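PDB 3A32: threonine--tRNA ligase catalytic subunit from Aeropyrum pernix, which catalyses the ATP-dependent attachment of threonine to tRNA(Thr), but probably cannot deacylate mischarged seryl-tRNA(Thr) because it lacks the editing domain. Local coordinates for residues V204-F218 with V248-D262. Residues are numbered along the deposited sequence; the frame is centred on the assembly and turned at random.
Sequences VRLSMSDKSLIGKEF and VELEGEAAFYGPKLD. With SO4 (sulfate ion), chain C.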
loop_
_atom_site.group_PDB
_atom_site.type_symbol
_atom_site.label_atom_id
_atom_site.label_comp_id
_atom_site.label_asym_id
_atom_site.label_seq_id
_atom_site.Cartn_x
_atom_site.Cartn_y
_atom_site.Cartn_z
ATOM N N VAL A 204 29.612 7.224 5.835
ATOM C CA VAL A 204 28.747 8.376 5.712
ATOM C C VAL A 204 29.519 9.467 4.957
ATOM O O VAL A 204 30.586 9.875 5.392
ATOM C CB VAL A 204 28.257 8.892 7.108
ATOM C CG1 VAL A 204 27.880 10.359 7.042
ATOM C CG2 VAL A 204 27.051 8.060 7.608
ATOM N N ARG A 205 28.970 9.940 3.841
ATOM C CA ARG A 205 29.630 10.958 3.033
ATOM C C ARG A 205 28.858 12.279 3.064
ATOM O O ARG A 205 27.695 12.333 2.672
ATOM C CB ARG A 205 29.759 10.470 1.579
ATOM C CG ARG A 205 30.412 11.452 0.597
ATOM C CD ARG A 205 30.394 10.855 -0.838
ATOM N NE ARG A 205 31.460 9.882 -0.942
ATOM C CZ ARG A 205 31.336 8.640 -1.394
ATOM N NH1 ARG A 205 30.170 8.185 -1.862
ATOM N NH2 ARG A 205 32.411 7.852 -1.390
ATOM N N LEU A 206 29.527 13.359 3.445
ATOM C CA LEU A 206 28.892 14.678 3.426
ATOM C C LEU A 206 29.307 15.448 2.201
ATOM O O LEU A 206 30.496 15.444 1.838
ATOM C CB LEU A 206 29.252 15.478 4.673
ATOM C CG LEU A 206 29.202 14.821 6.069
ATOM C CD1 LEU A 206 29.473 15.859 7.201
ATOM C CD2 LEU A 206 27.888 14.046 6.376
ATOM N N SER A 207 28.345 16.092 1.535
ATOM C CA SER A 207 28.676 16.966 0.407
ATOM C C SER A 207 28.303 18.438 0.706
ATOM O O SER A 207 27.143 18.772 0.937
ATOM C CB SER A 207 28.044 16.444 -0.875
ATOM O OG SER A 207 28.446 15.100 -1.124
ATOM N N MET A 208 29.304 19.303 0.719
ATOM C CA MET A 208 29.170 20.651 1.273
ATOM C C MET A 208 29.353 21.710 0.192
ATOM O O MET A 208 29.712 21.378 -0.918
ATOM C CB MET A 208 30.213 20.864 2.379
ATOM C CG MET A 208 30.345 19.743 3.364
ATOM S SD MET A 208 28.801 19.469 4.287
ATOM C CE MET A 208 29.440 19.289 5.959
ATOM N N SER A 209 29.093 22.984 0.530
ATOM C CA SER A 209 29.396 24.113 -0.347
ATOM C C SER A 209 30.882 24.307 -0.508
ATOM O O SER A 209 31.688 23.768 0.251
ATOM C CB SER A 209 28.853 25.437 0.193
ATOM O OG SER A 209 29.474 25.751 1.421
ATOM N N ASP A 210 31.209 25.069 -1.542
ATOM C CA ASP A 210 32.442 25.845 -1.595
ATOM C C ASP A 210 32.008 27.213 -1.081
ATOM O O ASP A 210 31.165 27.867 -1.683
ATOM C CB ASP A 210 32.936 25.932 -3.038
ATOM C CG ASP A 210 34.303 26.656 -3.183
ATOM O OD1 ASP A 210 34.673 27.598 -2.398
ATOM O OD2 ASP A 210 34.986 26.259 -4.147
ATOM N N LYS A 211 32.546 27.624 0.059
ATOM C CA LYS A 211 32.162 28.900 0.671
ATOM C C LYS A 211 32.335 30.127 -0.256
ATOM O O LYS A 211 31.543 31.088 -0.139
ATOM C CB LYS A 211 32.937 29.143 1.987
ATOM C CG LYS A 211 32.403 28.288 3.136
ATOM C CD LYS A 211 32.132 29.100 4.426
ATOM C CE LYS A 211 31.212 28.292 5.395
ATOM N NZ LYS A 211 30.030 27.634 4.662
ATOM N N SER A 212 33.337 30.088 -1.156
ATOM C CA SER A 212 33.587 31.206 -2.086
ATOM C C SER A 212 32.476 31.360 -3.127
ATOM O O SER A 212 32.475 32.329 -3.902
ATOM C CB SER A 212 34.898 31.008 -2.866
ATOM O OG SER A 212 35.974 30.533 -2.039
ATOM N N LEU A 213 31.572 30.381 -3.206
ATOM C CA LEU A 213 30.590 30.334 -4.277
ATOM C C LEU A 213 29.153 30.505 -3.747
ATOM O O LEU A 213 28.173 30.326 -4.474
ATOM C CB LEU A 213 30.742 29.004 -5.052
ATOM C CG LEU A 213 32.119 28.724 -5.711
ATOM C CD1 LEU A 213 32.100 27.412 -6.526
ATOM C CD2 LEU A 213 32.545 29.899 -6.572
ATOM N N ILE A 214 29.028 30.830 -2.466
ATOM C CA ILE A 214 27.695 31.051 -1.902
ATOM C C ILE A 214 27.121 32.350 -2.491
ATOM O O ILE A 214 27.832 33.347 -2.641
ATOM C CB ILE A 214 27.717 31.021 -0.355
ATOM C CG1 ILE A 214 28.077 29.593 0.119
ATOM C CG2 ILE A 214 26.365 31.502 0.216
ATOM C CD1 ILE A 214 28.179 29.479 1.613
ATOM N N GLY A 215 25.855 32.305 -2.873
ATOM C CA GLY A 215 25.222 33.420 -3.531
ATOM C C GLY A 215 25.235 33.241 -5.027
ATOM O O GLY A 215 24.449 33.871 -5.718
ATOM N N LYS A 216 26.112 32.368 -5.526
ATOM C CA LYS A 216 26.216 32.080 -6.959
ATOM C C LYS A 216 25.948 30.577 -7.291
ATOM O O LYS A 216 24.771 30.188 -7.466
ATOM C CB LYS A 216 27.551 32.578 -7.503
ATOM C CG LYS A 216 27.505 32.886 -8.988
ATOM C CD LYS A 216 28.673 33.795 -9.355
ATOM C CE LYS A 216 29.621 33.152 -10.352
ATOM N NZ LYS A 216 30.531 32.037 -9.825
ATOM N N GLU A 217 26.960 29.709 -7.368
ATOM C CA GLU A 217 26.562 28.336 -7.682
ATOM C C GLU A 217 25.844 27.608 -6.546
ATOM O O GLU A 217 25.061 26.683 -6.818
ATOM C CB GLU A 217 27.544 27.434 -8.494
ATOM C CG GLU A 217 29.006 27.724 -8.552
ATOM C CD GLU A 217 29.313 29.058 -9.186
ATOM O OE1 GLU A 217 29.301 29.153 -10.427
ATOM O OE2 GLU A 217 29.576 30.014 -8.417
ATOM N N PHE A 218 26.035 28.103 -5.316
ATOM C CA PHE A 218 25.266 27.683 -4.130
ATOM C C PHE A 218 24.338 28.789 -3.670
ATOM O O PHE A 218 24.801 29.833 -3.142
ATOM C CB PHE A 218 26.199 27.230 -3.004
ATOM C CG PHE A 218 27.085 26.104 -3.402
ATOM C CD1 PHE A 218 26.577 24.806 -3.517
ATOM C CD2 PHE A 218 28.413 26.331 -3.715
ATOM C CE1 PHE A 218 27.388 23.769 -3.907
ATOM C CE2 PHE A 218 29.246 25.287 -4.104
ATOM C CZ PHE A 218 28.740 24.007 -4.207
ATOM N N VAL A 248 33.213 11.065 5.637
ATOM C CA VAL A 248 33.981 11.617 4.534
ATOM C C VAL A 248 33.290 12.934 4.201
ATOM O O VAL A 248 32.081 12.939 4.084
ATOM C CB VAL A 248 33.945 10.690 3.261
ATOM C CG1 VAL A 248 34.520 11.421 2.075
ATOM C CG2 VAL A 248 34.762 9.422 3.481
ATOM N N GLU A 249 34.049 14.026 4.041
ATOM C CA GLU A 249 33.504 15.340 3.703
ATOM C C GLU A 249 34.070 15.872 2.383
ATOM O O GLU A 249 35.303 15.890 2.192
ATOM C CB GLU A 249 33.769 16.326 4.825
ATOM C CG GLU A 249 32.910 17.544 4.696
ATOM C CD GLU A 249 33.085 18.558 5.800
ATOM O OE1 GLU A 249 33.046 18.199 6.999
ATOM O OE2 GLU A 249 33.239 19.746 5.449
ATOM N N LEU A 250 33.177 16.261 1.452
ATOM C CA LEU A 250 33.603 16.758 0.161
ATOM C C LEU A 250 33.182 18.204 -0.057
ATOM O O LEU A 250 31.986 18.515 -0.218
ATOM C CB LEU A 250 33.098 15.889 -0.990
ATOM C CG LEU A 250 33.281 14.350 -0.958
ATOM C CD1 LEU A 250 32.472 13.731 -2.062
ATOM C CD2 LEU A 250 34.758 13.945 -1.083
ATOM N N GLU A 251 34.178 19.080 -0.091
ATOM C CA GLU A 251 33.951 20.473 -0.323
ATOM C C GLU A 251 33.492 20.685 -1.750
ATOM O O GLU A 251 34.049 20.089 -2.682
ATOM C CB GLU A 251 35.207 21.302 0.005
ATOM C CG GLU A 251 35.084 22.815 -0.380
ATOM C CD GLU A 251 36.306 23.665 0.064
ATOM O OE1 GLU A 251 37.360 23.063 0.352
ATOM O OE2 GLU A 251 36.197 24.909 0.137
ATOM N N GLY A 252 32.464 21.524 -1.914
ATOM C CA GLY A 252 32.009 21.910 -3.233
ATOM C C GLY A 252 31.120 20.906 -3.931
ATOM O O GLY A 252 30.780 21.114 -5.098
ATOM N N GLU A 253 30.720 19.831 -3.246
ATOM C CA GLU A 253 29.903 18.783 -3.897
ATOM C C GLU A 253 28.421 18.863 -3.617
ATOM O O GLU A 253 27.647 18.088 -4.182
ATOM C CB GLU A 253 30.385 17.354 -3.596
ATOM C CG GLU A 253 31.865 17.046 -3.973
ATOM C CD GLU A 253 32.214 17.064 -5.470
ATOM O OE1 GLU A 253 31.323 17.153 -6.348
ATOM O OE2 GLU A 253 33.429 16.993 -5.771
ATOM N N ALA A 254 28.010 19.773 -2.746
ATOM C CA ALA A 254 26.569 19.901 -2.423
ATOM C C ALA A 254 25.739 20.227 -3.668
ATOM O O ALA A 254 26.259 20.726 -4.658
ATOM C CB ALA A 254 26.352 20.966 -1.354
ATOM N N ALA A 255 24.445 19.958 -3.612
ATOM C CA ALA A 255 23.496 20.554 -4.585
ATOM C C ALA A 255 23.539 22.084 -4.481
ATOM O O ALA A 255 23.852 22.617 -3.421
ATOM C CB ALA A 255 22.075 20.076 -4.298
ATOM N N PHE A 256 23.158 22.773 -5.548
ATOM C CA PHE A 256 22.983 24.228 -5.516
ATOM C C PHE A 256 22.051 24.713 -4.427
ATOM O O PHE A 256 22.191 25.859 -3.999
ATOM C CB PHE A 256 22.573 24.834 -6.900
ATOM C CG PHE A 256 21.107 24.607 -7.301
ATOM C CD1 PHE A 256 20.120 25.533 -6.955
ATOM C CD2 PHE A 256 20.742 23.473 -8.051
ATOM C CE1 PHE A 256 18.779 25.344 -7.312
ATOM C CE2 PHE A 256 19.406 23.240 -8.431
ATOM C CZ PHE A 256 18.403 24.178 -8.055
ATOM N N TYR A 257 21.103 23.879 -3.989
ATOM C CA TYR A 257 20.092 24.283 -2.972
ATOM C C TYR A 257 20.332 23.760 -1.573
ATOM O O TYR A 257 19.462 23.952 -0.715
ATOM C CB TYR A 257 18.651 23.872 -3.368
ATOM C CG TYR A 257 18.564 22.419 -3.776
ATOM C CD1 TYR A 257 18.254 21.414 -2.861
ATOM C CD2 TYR A 257 18.855 22.045 -5.096
ATOM C CE1 TYR A 257 18.206 20.059 -3.275
ATOM C CE2 TYR A 257 18.815 20.719 -5.512
ATOM C CZ TYR A 257 18.470 19.735 -4.605
ATOM O OH TYR A 257 18.456 18.436 -5.076
ATOM N N GLY A 258 21.447 23.073 -1.315
ATOM C CA GLY A 258 21.766 22.769 0.058
ATOM C C GLY A 258 22.683 21.578 0.165
ATOM O O GLY A 258 22.811 20.825 -0.781
ATOM N N PRO A 259 23.354 21.428 1.322
ATOM C CA PRO A 259 24.305 20.333 1.566
ATOM C C PRO A 259 23.557 19.025 1.858
ATOM O O PRO A 259 22.313 19.056 2.044
ATOM C CB PRO A 259 25.056 20.785 2.809
ATOM C CG PRO A 259 24.072 21.685 3.542
ATOM C CD PRO A 259 23.184 22.315 2.497
ATOM N N LYS A 260 24.290 17.903 1.903
ATOM C CA LYS A 260 23.676 16.585 2.097
ATOM C C LYS A 260 24.599 15.572 2.731
ATOM O O LYS A 260 25.800 15.765 2.807
ATOM C CB LYS A 260 23.183 16.007 0.757
ATOM C CG LYS A 260 24.242 16.060 -0.349
ATOM C CD LYS A 260 23.899 15.129 -1.533
ATOM C CE LYS A 260 24.958 15.300 -2.639
ATOM N NZ LYS A 260 24.781 14.240 -3.679
ATOM N N LEU A 261 24.001 14.463 3.144
ATOM C CA LEU A 261 24.690 13.301 3.652
ATOM C C LEU A 261 24.149 12.073 2.903
ATOM O O LEU A 261 22.912 11.884 2.778
ATOM C CB LEU A 261 24.352 13.219 5.129
ATOM C CG LEU A 261 24.800 12.133 6.069
ATOM C CD1 LEU A 261 24.600 12.678 7.468
ATOM C CD2 LEU A 261 24.008 10.807 5.849
ATOM N N ASP A 262 25.051 11.209 2.444
ATOM C CA ASP A 262 24.657 9.980 1.745
ATOM C C ASP A 262 25.035 8.792 2.579
ATOM O O ASP A 262 26.077 8.794 3.223
ATOM C CB ASP A 262 25.347 9.888 0.404
ATOM C CG ASP A 262 24.791 10.900 -0.575
ATOM O OD1 ASP A 262 23.533 10.929 -0.706
ATOM O OD2 ASP A 262 25.597 11.677 -1.160
HETATM S S SO4 C . 36.519 7.829 0.284
HETATM O O1 SO4 C . 36.221 7.039 1.482
HETATM O O2 SO4 C . 36.933 9.173 0.675
HETATM O O3 SO4 C . 37.630 7.162 -0.393
HETATM O O4 SO4 C . 35.350 7.957 -0.609
HETATM O O HOH W 1 27.047 13.485 0.128
HETATM O O HOH W 2 34.499 26.108 1.675
#
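The carbonyl oxygen of Arg205 is gripped twice: Asp262 N donates to Arg205 O over 2.9 Å, and a water donates to it as well. The same water donates to Asp262 OD2 and accepts from Ser207 OG; Asp262 OD1 is hydrogen-bonded to Thr280 OG1. Strand 204-207 lies between 260-262, antiparallel to it, and 248-250, parallel to it, where Leu206 N bonds Val248 O at 2.7 Å, nearly straight at 171°. With CG anti to the backbone N (chi1 179°), the Arg205 chain runs across Leu250, CD 3.8 Å from Leu250 CD1. Its NH2 salt-bridges Glu275 and donates a hydrogen bond, at the guanidinium edge, to O4 of a sulfate probably from the crystallisation liquor. Replacing Arg205 by an alanine would probably leave Glu275 without this charged mate and uncover Leu250 CD1. On the opposite face Leu206 CD2 packs 3.6 Å from Leu261 CG, which Val204 CG1 also touches. Beyond the strand, Ala254 N bonds Met208 O from above the carbonyl plane, and the Phe218 ring turns its edge to the carbonyls of Gly252, Ala254 and Ala255. Strand 202-207, helix 222-243 and strand 246-250 form a beta-alpha-beta crossover at one margin of the class II synthetase catalytic sheet.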